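Local coordinates for protein glycoside hydrolase (Streptococcus pneumoniae serotype 4, PDB 6ORH) that probably hydrolyses alpha-L-fucosyl linkages as a family 29 glycoside hydrolase, helping the pneumococcus to degrade host-derived carbohydrate antigens, at residues Q13-Y18 against F251-A256; V60-E65 against R311-A316; P132-D137 against V181-E186. The protein carries 2 engineered substitutions. All blocks are in the same frame, centred on the assembly; numbering follows the deposited sequence.

Contact 1 (Q13-Y18 against F251-A256); sequences QTQLAY and FSIGEA. With EDO (1,2-ethanediol), chain E.
Tyr-18 and Gln-15, one turn apart on helix 13-21, both reach strand 250-259 of the TIM-barrel sheet, on the stretch from Phe-251 to Glu-255. Tyr-18 gives its hydroxyl proton to the carboxylate of Glu-255, with OH 2.6 Å from OE2. The oxygen is met on its anti side, and the ring and carboxylate planes stand 83° apart. CG of Tyr-18, anti to the backbone N, carries the ring toward the strand. Two residues before Glu-255, Ile-253 pushes its CD1 between the two helical side chains. This methyl lies 3.9 Å from CB of Gln-15 and 4.0 Å from CD2 of Tyr-18, and it also touches the carbonyl oxygen of Gln-15. At the start of the strand the Gln-15 amide donates from NE2 to O of Phe-251 at 2.9 Å, with an N-H...O angle of 159°, approaching from above that carbonyl plane.

Further out, Trp-169 NE1 holds OE1 of Glu-255, so both oxygens of that carboxylate have a donor, while Lys-70 makes a cation-pi contact with the Tyr-18 ring. Ser-208 O is a second acceptor for NE2 of Gln-15, and Ser-12 N donates to OE1, so bonds at both ends fix the rotation of the amide. Its plane is turned 70° from the Phe-251 ring, with OE1 of Gln-15 lying 3.6 Å from CD1 of Phe-251.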
loop_
_atom_site.group_PDB
_atom_site.type_symbol
_atom_site.label_atom_id
_atom_site.label_comp_id
_atom_site.label_asym_id
_atom_site.label_seq_id
_atom_site.Cartn_x
_atom_site.Cartn_y
_atom_site.Cartn_z
ATOM N N GLN A 13 27.085 5.626 -10.816
ATOM C CA GLN A 13 27.136 4.326 -11.476
ATOM C C GLN A 13 26.981 3.184 -10.470
ATOM O O GLN A 13 26.348 2.177 -10.790
ATOM C CB GLN A 13 28.420 4.179 -12.291
ATOM C CG GLN A 13 28.536 5.197 -13.414
ATOM C CD GLN A 13 29.964 5.290 -13.893
ATOM O OE1 GLN A 13 30.598 6.341 -13.809
ATOM N NE2 GLN A 13 30.488 4.174 -14.380
ATOM N N THR A 14 27.552 3.338 -9.265
ATOM C CA THR A 14 27.425 2.301 -8.252
ATOM C C THR A 14 25.972 2.189 -7.795
ATOM O O THR A 14 25.498 1.087 -7.503
ATOM C CB THR A 14 28.362 2.439 -7.042
ATOM O OG1 THR A 14 28.255 3.738 -6.429
ATOM C CG2 THR A 14 29.807 2.133 -7.368
ATOM N N GLN A 15 25.268 3.325 -7.737
ATOM C CA GLN A 15 23.856 3.273 -7.356
ATOM C C GLN A 15 23.055 2.548 -8.445
ATOM O O GLN A 15 22.209 1.718 -8.133
ATOM C CB GLN A 15 23.260 4.664 -7.092
ATOM C CG GLN A 15 23.672 5.269 -5.742
ATOM C CD GLN A 15 23.290 6.727 -5.608
ATOM O OE1 GLN A 15 23.511 7.551 -6.504
ATOM N NE2 GLN A 15 22.734 7.093 -4.452
ATOM N N LEU A 16 23.298 2.884 -9.719
ATOM C CA LEU A 16 22.588 2.246 -10.812
ATOM C C LEU A 16 22.898 0.757 -10.811
ATOM O O LEU A 16 22.012 -0.038 -11.122
ATOM C CB LEU A 16 23.005 2.886 -12.138
ATOM C CG LEU A 16 22.314 4.201 -12.453
ATOM C CD1 LEU A 16 22.934 4.857 -13.685
ATOM C CD2 LEU A 16 20.819 4.000 -12.628
ATOM N N ALA A 17 24.134 0.402 -10.462
ATOM C CA ALA A 17 24.511 -1.000 -10.521
ATOM C C ALA A 17 23.712 -1.790 -9.476
ATOM O O ALA A 17 23.218 -2.908 -9.716
ATOM C CB ALA A 17 26.018 -1.122 -10.375
ATOM N N TYR A 18 23.591 -1.210 -8.275
ATOM C CA TYR A 18 22.833 -1.889 -7.237
ATOM C C TYR A 18 21.359 -2.023 -7.638
ATOM O O TYR A 18 20.756 -3.085 -7.403
ATOM C CB TYR A 18 22.968 -1.111 -5.920
ATOM C CG TYR A 18 22.403 -1.751 -4.674
ATOM C CD1 TYR A 18 22.103 -3.116 -4.592
ATOM C CD2 TYR A 18 22.223 -0.978 -3.524
ATOM C CE1 TYR A 18 21.613 -3.673 -3.423
ATOM C CE2 TYR A 18 21.767 -1.533 -2.344
ATOM C CZ TYR A 18 21.478 -2.889 -2.285
ATOM O OH TYR A 18 21.064 -3.416 -1.103
ATOM N N PHE A 251 20.613 11.912 -4.996
ATOM C CA PHE A 251 20.045 10.595 -5.304
ATOM C C PHE A 251 20.350 9.659 -4.136
ATOM O O PHE A 251 21.489 9.604 -3.651
ATOM C CB PHE A 251 20.609 10.065 -6.624
ATOM C CG PHE A 251 19.801 8.912 -7.188
ATOM C CD1 PHE A 251 19.910 7.637 -6.641
ATOM C CD2 PHE A 251 18.859 9.119 -8.182
ATOM C CE1 PHE A 251 19.134 6.578 -7.130
ATOM C CE2 PHE A 251 18.096 8.059 -8.675
ATOM C CZ PHE A 251 18.232 6.785 -8.157
ATOM N N SER A 252 19.309 8.927 -3.697
ATOM C CA SER A 252 19.427 8.146 -2.468
ATOM C C SER A 252 18.584 6.883 -2.654
ATOM O O SER A 252 17.397 7.012 -2.951
ATOM C CB SER A 252 18.869 8.996 -1.310
ATOM O OG SER A 252 18.728 8.187 -0.124
ATOM N N ILE A 253 19.209 5.701 -2.507
ATOM C CA ILE A 253 18.424 4.457 -2.554
ATOM C C ILE A 253 17.844 4.165 -1.166
ATOM O O ILE A 253 18.631 4.025 -0.215
ATOM C CB ILE A 253 19.344 3.313 -2.988
ATOM C CG1 ILE A 253 19.841 3.528 -4.424
ATOM C CG2 ILE A 253 18.664 1.953 -2.820
ATOM C CD1 ILE A 253 20.921 2.553 -4.830
ATOM N N GLY A 254 16.513 4.010 -1.087
ATOM C CA GLY A 254 15.880 3.552 0.164
ATOM C C GLY A 254 15.923 2.020 0.224
ATOM O O GLY A 254 15.018 1.337 -0.263
ATOM N N GLU A 255 17.003 1.493 0.799
ATOM C CA GLU A 255 17.234 0.045 0.818
ATOM C C GLU A 255 16.214 -0.628 1.740
ATOM O O GLU A 255 16.028 -0.211 2.878
ATOM C CB GLU A 255 18.650 -0.169 1.360
ATOM C CG GLU A 255 19.151 -1.592 1.227
ATOM C CD GLU A 255 20.572 -1.673 1.753
ATOM O OE1 GLU A 255 20.728 -1.487 2.965
ATOM O OE2 GLU A 255 21.501 -1.929 0.955
ATOM N N ALA A 256 15.575 -1.716 1.260
ATOM C CA ALA A 256 14.533 -2.387 2.041
ATOM C C ALA A 256 15.109 -3.639 2.690
ATOM O O ALA A 256 15.159 -4.675 2.034
ATOM C CB ALA A 256 13.390 -2.755 1.119
HETATM C C1 EDO E . 25.616 10.322 -6.013
HETATM O O1 EDO E . 24.480 10.304 -6.865
HETATM C C2 EDO E . 25.555 9.333 -4.904
HETATM O O2 EDO E . 26.808 8.995 -4.338
#

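Contact 2 (V60-E65 against R311-A316); sequences VRVLKE and RLYEFA
The Tyr-313 ring meets Glu-65 at its edge: the phenol OH donates to OE1 of Glu-65 at 2.7 Å, and that oxygen lies near the ring plane. The carboxylate is turned 69° from the ring, and the hydroxyl meets OE1 from above the carboxylate plane. CG of Glu-65 is anti to the carbonyl carbon (chi1 -70°) and the chain extended beyond, taking the carboxylate to the phenol. Val-62 also packs on the tyrosine, its CG1 4.1 Å from CE2 of Tyr-313 and its CG2 3.8 Å from the phenol oxygen, and the two side chains cross at about a right angle. The other flat group, the Arg-61 guanidinium, carries CG2 of Val-62 over one face, offset toward the rim, and has OE2 of Glu-65 at its edge. NH1 of Arg-61 forms a salt bridge with that OE2 at 3.0 Å, one helical turn along, while NH2 pairs with Glu-58. Each oxygen of the Glu-65 carboxylate therefore has its own partner, which should restrict its rotation and hold OE1 where the tyrosine meets it.

Below this polar layer the contact is apolar. Leu-312 places CD1 4.2 Å from CD2 of Leu-63 and 4.3 Å from CG1 of Val-62.

The two helix segments run nearly parallel, 20° apart, with axes 10.0 Å from each other. They belong to helices following barrel strands 23-27 and 292-295, themselves neighbours in the sheet, and pack side by side outside the barrel. Leu-63 continues onto Leu-71 of strand 70-74, Val-60 packs on helix 105-116, and Arg-311 and Phe-315 touch helix 275-284.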
loop_
_atom_site.group_PDB
_atom_site.type_symbol
_atom_site.label_atom_id
_atom_site.label_comp_id
_atom_site.label_asym_id
_atom_site.label_seq_id
_atom_site.Cartn_x
_atom_site.Cartn_y
_atom_site.Cartn_z
ATOM N N VAL A 60 27.782 -18.672 0.701
ATOM C CA VAL A 60 27.901 -17.971 -0.566
ATOM C C VAL A 60 27.290 -18.781 -1.715
ATOM O O VAL A 60 26.586 -18.203 -2.553
ATOM C CB VAL A 60 29.367 -17.597 -0.850
ATOM C CG1 VAL A 60 29.520 -16.991 -2.251
ATOM C CG2 VAL A 60 29.914 -16.667 0.233
ATOM N N ARG A 61 27.557 -20.104 -1.762
ATOM C CA ARG A 61 27.059 -20.917 -2.876
ATOM C C ARG A 61 25.529 -20.837 -2.950
ATOM O O ARG A 61 24.966 -20.605 -4.022
ATOM C CB ARG A 61 27.513 -22.378 -2.736
ATOM C CG ARG A 61 27.013 -23.247 -3.891
ATOM C CD ARG A 61 27.414 -24.712 -3.698
ATOM N NE ARG A 61 26.722 -25.365 -2.591
ATOM C CZ ARG A 61 25.475 -25.862 -2.649
ATOM N NH1 ARG A 61 24.779 -25.804 -3.784
ATOM N NH2 ARG A 61 24.945 -26.413 -1.572
ATOM N N VAL A 62 24.857 -21.014 -1.817
ATOM C CA VAL A 62 23.402 -21.027 -1.796
ATOM C C VAL A 62 22.886 -19.643 -2.186
ATOM O O VAL A 62 21.974 -19.526 -3.001
ATOM C CB VAL A 62 22.835 -21.510 -0.452
ATOM C CG1 VAL A 62 21.354 -21.168 -0.316
ATOM C CG2 VAL A 62 23.011 -23.029 -0.344
ATOM N N LEU A 63 23.502 -18.593 -1.636
ATOM C CA LEU A 63 23.049 -17.255 -2.030
ATOM C C LEU A 63 23.248 -16.994 -3.528
ATOM O O LEU A 63 22.385 -16.399 -4.168
ATOM C CB LEU A 63 23.762 -16.205 -1.167
ATOM C CG LEU A 63 23.414 -16.247 0.317
ATOM C CD1 LEU A 63 24.320 -15.296 1.105
ATOM C CD2 LEU A 63 21.934 -15.933 0.534
ATOM N N LYS A 64 24.385 -17.426 -4.085
ATOM C CA LYS A 64 24.663 -17.222 -5.500
ATOM C C LYS A 64 23.615 -17.969 -6.320
ATOM O O LYS A 64 23.025 -17.410 -7.251
ATOM C CB LYS A 64 26.053 -17.750 -5.864
ATOM C CG LYS A 64 26.497 -17.475 -7.296
ATOM C CD LYS A 64 26.849 -16.019 -7.558
ATOM C CE LYS A 64 27.420 -15.795 -8.943
ATOM N NZ LYS A 64 27.884 -14.413 -9.158
ATOM N N GLU A 65 23.379 -19.233 -5.948
ATOM C CA GLU A 65 22.485 -20.091 -6.719
ATOM C C GLU A 65 21.044 -19.597 -6.637
ATOM O O GLU A 65 20.242 -19.926 -7.518
ATOM C CB GLU A 65 22.563 -21.555 -6.279
ATOM C CG GLU A 65 23.884 -22.218 -6.666
ATOM C CD GLU A 65 23.882 -23.696 -6.298
ATOM O OE1 GLU A 65 22.792 -24.237 -5.933
ATOM O OE2 GLU A 65 24.980 -24.308 -6.375
ATOM N N ARG A 311 13.504 -22.478 1.223
ATOM C CA ARG A 311 12.666 -21.314 0.956
ATOM C C ARG A 311 13.356 -20.376 -0.042
ATOM O O ARG A 311 12.711 -19.811 -0.931
ATOM C CB ARG A 311 12.322 -20.663 2.298
ATOM C CG ARG A 311 11.370 -19.478 2.226
ATOM C CD ARG A 311 10.011 -19.802 1.623
ATOM N NE ARG A 311 9.466 -21.139 1.854
ATOM C CZ ARG A 311 8.927 -21.585 2.981
ATOM N NH1 ARG A 311 8.898 -20.837 4.068
ATOM N NH2 ARG A 311 8.432 -22.816 3.016
ATOM N N LEU A 312 14.690 -20.234 0.060
ATOM C CA LEU A 312 15.381 -19.407 -0.922
ATOM C C LEU A 312 15.317 -19.982 -2.340
ATOM O O LEU A 312 15.201 -19.224 -3.299
ATOM C CB LEU A 312 16.838 -19.182 -0.487
ATOM C CG LEU A 312 17.044 -18.384 0.791
ATOM C CD1 LEU A 312 18.539 -18.290 1.058
ATOM C CD2 LEU A 312 16.428 -16.992 0.639
ATOM N N TYR A 313 15.439 -21.323 -2.488
ATOM C CA TYR A 313 15.314 -21.921 -3.804
ATOM C C TYR A 313 13.879 -21.748 -4.323
ATOM O O TYR A 313 13.703 -21.455 -5.495
ATOM C CB TYR A 313 15.730 -23.402 -3.780
ATOM C CG TYR A 313 17.230 -23.600 -3.768
ATOM C CD1 TYR A 313 17.977 -23.526 -4.935
ATOM C CD2 TYR A 313 17.895 -23.800 -2.566
ATOM C CE1 TYR A 313 19.355 -23.681 -4.919
ATOM C CE2 TYR A 313 19.276 -23.949 -2.529
ATOM C CZ TYR A 313 19.998 -23.872 -3.702
ATOM O OH TYR A 313 21.364 -23.988 -3.653
ATOM N N GLU A 314 12.904 -21.853 -3.427
ATOM C CA GLU A 314 11.502 -21.725 -3.835
ATOM C C GLU A 314 11.268 -20.295 -4.328
ATOM O O GLU A 314 10.573 -20.082 -5.312
ATOM C CB GLU A 314 10.562 -21.970 -2.657
ATOM C CG GLU A 314 10.445 -23.451 -2.313
ATOM C CD GLU A 314 9.629 -23.773 -1.077
ATOM O OE1 GLU A 314 9.100 -22.838 -0.446
ATOM O OE2 GLU A 314 9.534 -24.977 -0.729
ATOM N N PHE A 315 11.909 -19.328 -3.663
ATOM C CA PHE A 315 11.727 -17.924 -4.028
ATOM C C PHE A 315 12.379 -17.657 -5.385
ATOM O O PHE A 315 11.832 -16.961 -6.244
ATOM C CB PHE A 315 12.248 -17.059 -2.869
ATOM C CG PHE A 315 12.175 -15.549 -2.981
ATOM C CD1 PHE A 315 11.133 -14.921 -3.645
ATOM C CD2 PHE A 315 13.088 -14.771 -2.280
ATOM C CE1 PHE A 315 11.069 -13.531 -3.715
ATOM C CE2 PHE A 315 12.999 -13.378 -2.307
ATOM C CZ PHE A 315 11.997 -12.759 -3.033
ATOM N N ALA A 316 13.581 -18.228 -5.593
ATOM C CA ALA A 316 14.268 -18.080 -6.858
ATOM C C ALA A 316 13.440 -18.686 -7.993
ATOM O O ALA A 316 13.357 -18.108 -9.073
ATOM C CB ALA A 316 15.668 -18.679 -6.780
#

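Contact 3 (P132-D137 against V181-E186); sequences PLYHVD and VNYEFE. With EDO (1,2-ethanediol), chain F.
Val-181 points a methyl, CG2, at the face of the Tyr-134 ring, while Tyr-183 meets the same ring at its edge. CG2 of Val-181 sits 3.6 Å from the ring centroid and only 7° off the normal, a CH-pi contact over the centre of the face. CG of Tyr-134 lies anti to the backbone N (chi1 -161°), which carries the ring toward Val-181. The same methyl touches the backbone, 3.4 Å from N of His-135, so it fills the corner between the tyrosine ring and the peptide that follows. The two tyrosine side chains cross at about a right angle and join through their hydroxyls, OH of Tyr-134 to OH of Tyr-183 at 2.6 Å, where either may donate. A carbon contact accompanies this bond, with CE2 of Tyr-134 4.1 Å from CE1 of Tyr-183.

Both segments come from loops that follow parallel strands of the TIM barrel: 132-137 lies between strand 119-124 and helix 139-154, while the other segment, 181-186, runs into the start of helix 185-196, with Glu-184 as its N-cap residue. The contact thus joins two successive beta-to-alpha connections on the side of the barrel where the strands end, and the side chain of Tyr-183 is about 10 Å from a bound galactose.

Tyr-134, at the centre of an inverse gamma turn, also packs edge-to-face with Tyr-142, and Arg-174 NH1 donates to its hydroxyl oxygen. Beyond it, N of Asp-137 donates to ND1 of His-135 at 3.0 Å in the plane of the imidazole, at an angle of 170°.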
loop_
_atom_site.group_PDB
_atom_site.type_symbol
_atom_site.label_atom_id
_atom_site.label_comp_id
_atom_site.label_asym_id
_atom_site.label_seq_id
_atom_site.Cartn_x
_atom_site.Cartn_y
_atom_site.Cartn_z
ATOM N N PRO A 132 35.539 0.154 25.973
ATOM C CA PRO A 132 35.716 1.175 27.012
ATOM C C PRO A 132 35.815 2.604 26.479
ATOM O O PRO A 132 35.746 3.568 27.237
ATOM C CB PRO A 132 37.004 0.762 27.758
ATOM C CG PRO A 132 37.637 -0.356 26.948
ATOM C CD PRO A 132 36.597 -0.869 25.967
ATOM N N LEU A 133 35.986 2.755 25.155
ATOM C CA LEU A 133 36.155 4.058 24.532
ATOM C C LEU A 133 34.794 4.648 24.166
ATOM O O LEU A 133 34.726 5.806 23.771
ATOM C CB LEU A 133 37.009 3.893 23.264
ATOM C CG LEU A 133 38.377 3.233 23.447
ATOM C CD1 LEU A 133 39.076 3.111 22.097
ATOM C CD2 LEU A 133 39.227 4.052 24.412
ATOM N N TYR A 134 33.734 3.825 24.256
ATOM C CA TYR A 134 32.396 4.272 23.862
ATOM C C TYR A 134 31.782 5.139 24.957
ATOM O O TYR A 134 30.941 4.689 25.731
ATOM C CB TYR A 134 31.493 3.126 23.393
ATOM C CG TYR A 134 30.329 3.634 22.577
ATOM C CD1 TYR A 134 29.123 4.013 23.174
ATOM C CD2 TYR A 134 30.441 3.774 21.201
ATOM C CE1 TYR A 134 28.044 4.489 22.436
ATOM C CE2 TYR A 134 29.384 4.271 20.456
ATOM C CZ TYR A 134 28.188 4.612 21.063
ATOM O OH TYR A 134 27.161 5.125 20.330
ATOM N N HIS A 135 32.195 6.399 24.941
ATOM C CA HIS A 135 31.813 7.365 25.956
ATOM C C HIS A 135 32.016 8.766 25.405
ATOM O O HIS A 135 32.976 9.014 24.682
ATOM C CB HIS A 135 32.669 7.129 27.207
ATOM C CG HIS A 135 32.081 7.751 28.435
ATOM N ND1 HIS A 135 32.105 9.115 28.654
ATOM C CD2 HIS A 135 31.499 7.202 29.524
ATOM C CE1 HIS A 135 31.542 9.389 29.822
ATOM N NE2 HIS A 135 31.183 8.235 30.390
ATOM N N VAL A 136 31.120 9.687 25.780
ATOM C CA VAL A 136 31.254 11.068 25.335
ATOM C C VAL A 136 32.625 11.642 25.703
ATOM O O VAL A 136 33.184 12.443 24.949
ATOM C CB VAL A 136 30.066 11.975 25.734
ATOM C CG1 VAL A 136 28.741 11.408 25.262
ATOM C CG2 VAL A 136 30.016 12.330 27.211
ATOM N N ASP A 137 33.188 11.213 26.843
ATOM C CA ASP A 137 34.467 11.746 27.283
ATOM C C ASP A 137 35.643 11.167 26.503
ATOM O O ASP A 137 36.768 11.668 26.599
ATOM C CB ASP A 137 34.738 11.428 28.755
ATOM C CG ASP A 137 33.823 12.168 29.705
ATOM O OD1 ASP A 137 33.143 13.069 29.265
ATOM O OD2 ASP A 137 33.814 11.807 30.873
ATOM N N VAL A 181 27.575 9.158 22.122
ATOM C CA VAL A 181 28.765 9.389 21.321
ATOM C C VAL A 181 28.346 9.999 19.981
ATOM O O VAL A 181 27.331 9.596 19.415
ATOM C CB VAL A 181 29.529 8.064 21.124
ATOM C CG1 VAL A 181 30.633 8.207 20.092
ATOM C CG2 VAL A 181 30.112 7.539 22.441
ATOM N N ASN A 182 29.130 10.978 19.512
ATOM C CA ASN A 182 28.936 11.580 18.200
ATOM C C ASN A 182 30.040 11.053 17.283
ATOM O O ASN A 182 31.187 10.887 17.716
ATOM C CB ASN A 182 29.003 13.105 18.263
ATOM C CG ASN A 182 27.795 13.753 18.918
ATOM O OD1 ASN A 182 26.689 13.229 18.876
ATOM N ND2 ASN A 182 27.995 14.934 19.466
ATOM N N TYR A 183 29.683 10.799 16.019
ATOM C CA TYR A 183 30.584 10.123 15.095
ATOM C C TYR A 183 31.198 11.108 14.096
ATOM O O TYR A 183 30.540 12.034 13.638
ATOM C CB TYR A 183 29.807 9.040 14.331
ATOM C CG TYR A 183 29.126 8.036 15.220
ATOM C CD1 TYR A 183 29.857 7.330 16.167
ATOM C CD2 TYR A 183 27.765 7.828 15.157
ATOM C CE1 TYR A 183 29.241 6.407 16.990
ATOM C CE2 TYR A 183 27.128 6.901 15.973
ATOM C CZ TYR A 183 27.880 6.188 16.890
ATOM O OH TYR A 183 27.289 5.265 17.690
ATOM N N GLU A 184 32.462 10.857 13.748
ATOM C CA GLU A 184 33.187 11.665 12.784
ATOM C C GLU A 184 32.857 11.163 11.377
ATOM O O GLU A 184 33.739 10.702 10.660
ATOM C CB GLU A 184 34.684 11.634 13.078
ATOM C CG GLU A 184 35.045 12.379 14.364
ATOM C CD GLU A 184 36.502 12.213 14.763
ATOM O OE1 GLU A 184 37.356 12.034 13.864
ATOM O OE2 GLU A 184 36.786 12.241 15.988
ATOM N N PHE A 185 31.589 11.334 10.966
ATOM C CA PHE A 185 31.103 10.725 9.728
ATOM C C PHE A 185 31.942 11.146 8.514
ATOM O O PHE A 185 32.332 10.303 7.706
ATOM C CB PHE A 185 29.637 11.107 9.526
ATOM C CG PHE A 185 28.666 10.342 10.379
ATOM C CD1 PHE A 185 28.506 8.974 10.200
ATOM C CD2 PHE A 185 27.836 10.993 11.289
ATOM C CE1 PHE A 185 27.573 8.263 10.947
ATOM C CE2 PHE A 185 26.893 10.286 12.025
ATOM C CZ PHE A 185 26.754 8.921 11.839
ATOM N N GLU A 186 32.230 12.439 8.376
ATOM C CA GLU A 186 32.948 12.897 7.187
ATOM C C GLU A 186 34.325 12.248 7.067
ATOM O O GLU A 186 34.753 11.885 5.971
ATOM C CB GLU A 186 32.983 14.426 7.102
ATOM C CG GLU A 186 31.620 14.993 6.780
ATOM C CD GLU A 186 30.913 14.505 5.513
ATOM O OE1 GLU A 186 31.597 14.107 4.511
ATOM O OE2 GLU A 186 29.671 14.523 5.518
HETATM C C1 EDO F . 28.563 12.246 1.553
HETATM O O1 EDO F . 28.340 13.184 2.594
HETATM C C2 EDO F . 29.953 12.302 1.051
HETATM O O2 EDO F . 30.916 12.793 1.989
#

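From the N terminus the chain lays down helix 13-21 first, then helix 56-65, and neither finds its partner until much later. The first loop to close is contact 3, where 181-186 returns to 132-137 after helix 139-154 and strand 167-169. Contact 1 closes next, when strand 250-259 reaches helix 13-21, and contact 2 last, when helix 306-322 packs against helix 56-65. Contacts 1 and 2 therefore cross, and contact 3 is nested inside both. The three are separate, with centres 23 to 39 Å apart: contact 1 ties the N-terminal helix to the barrel sheet, contact 2 joins outer helices, and contact 3 links two loops.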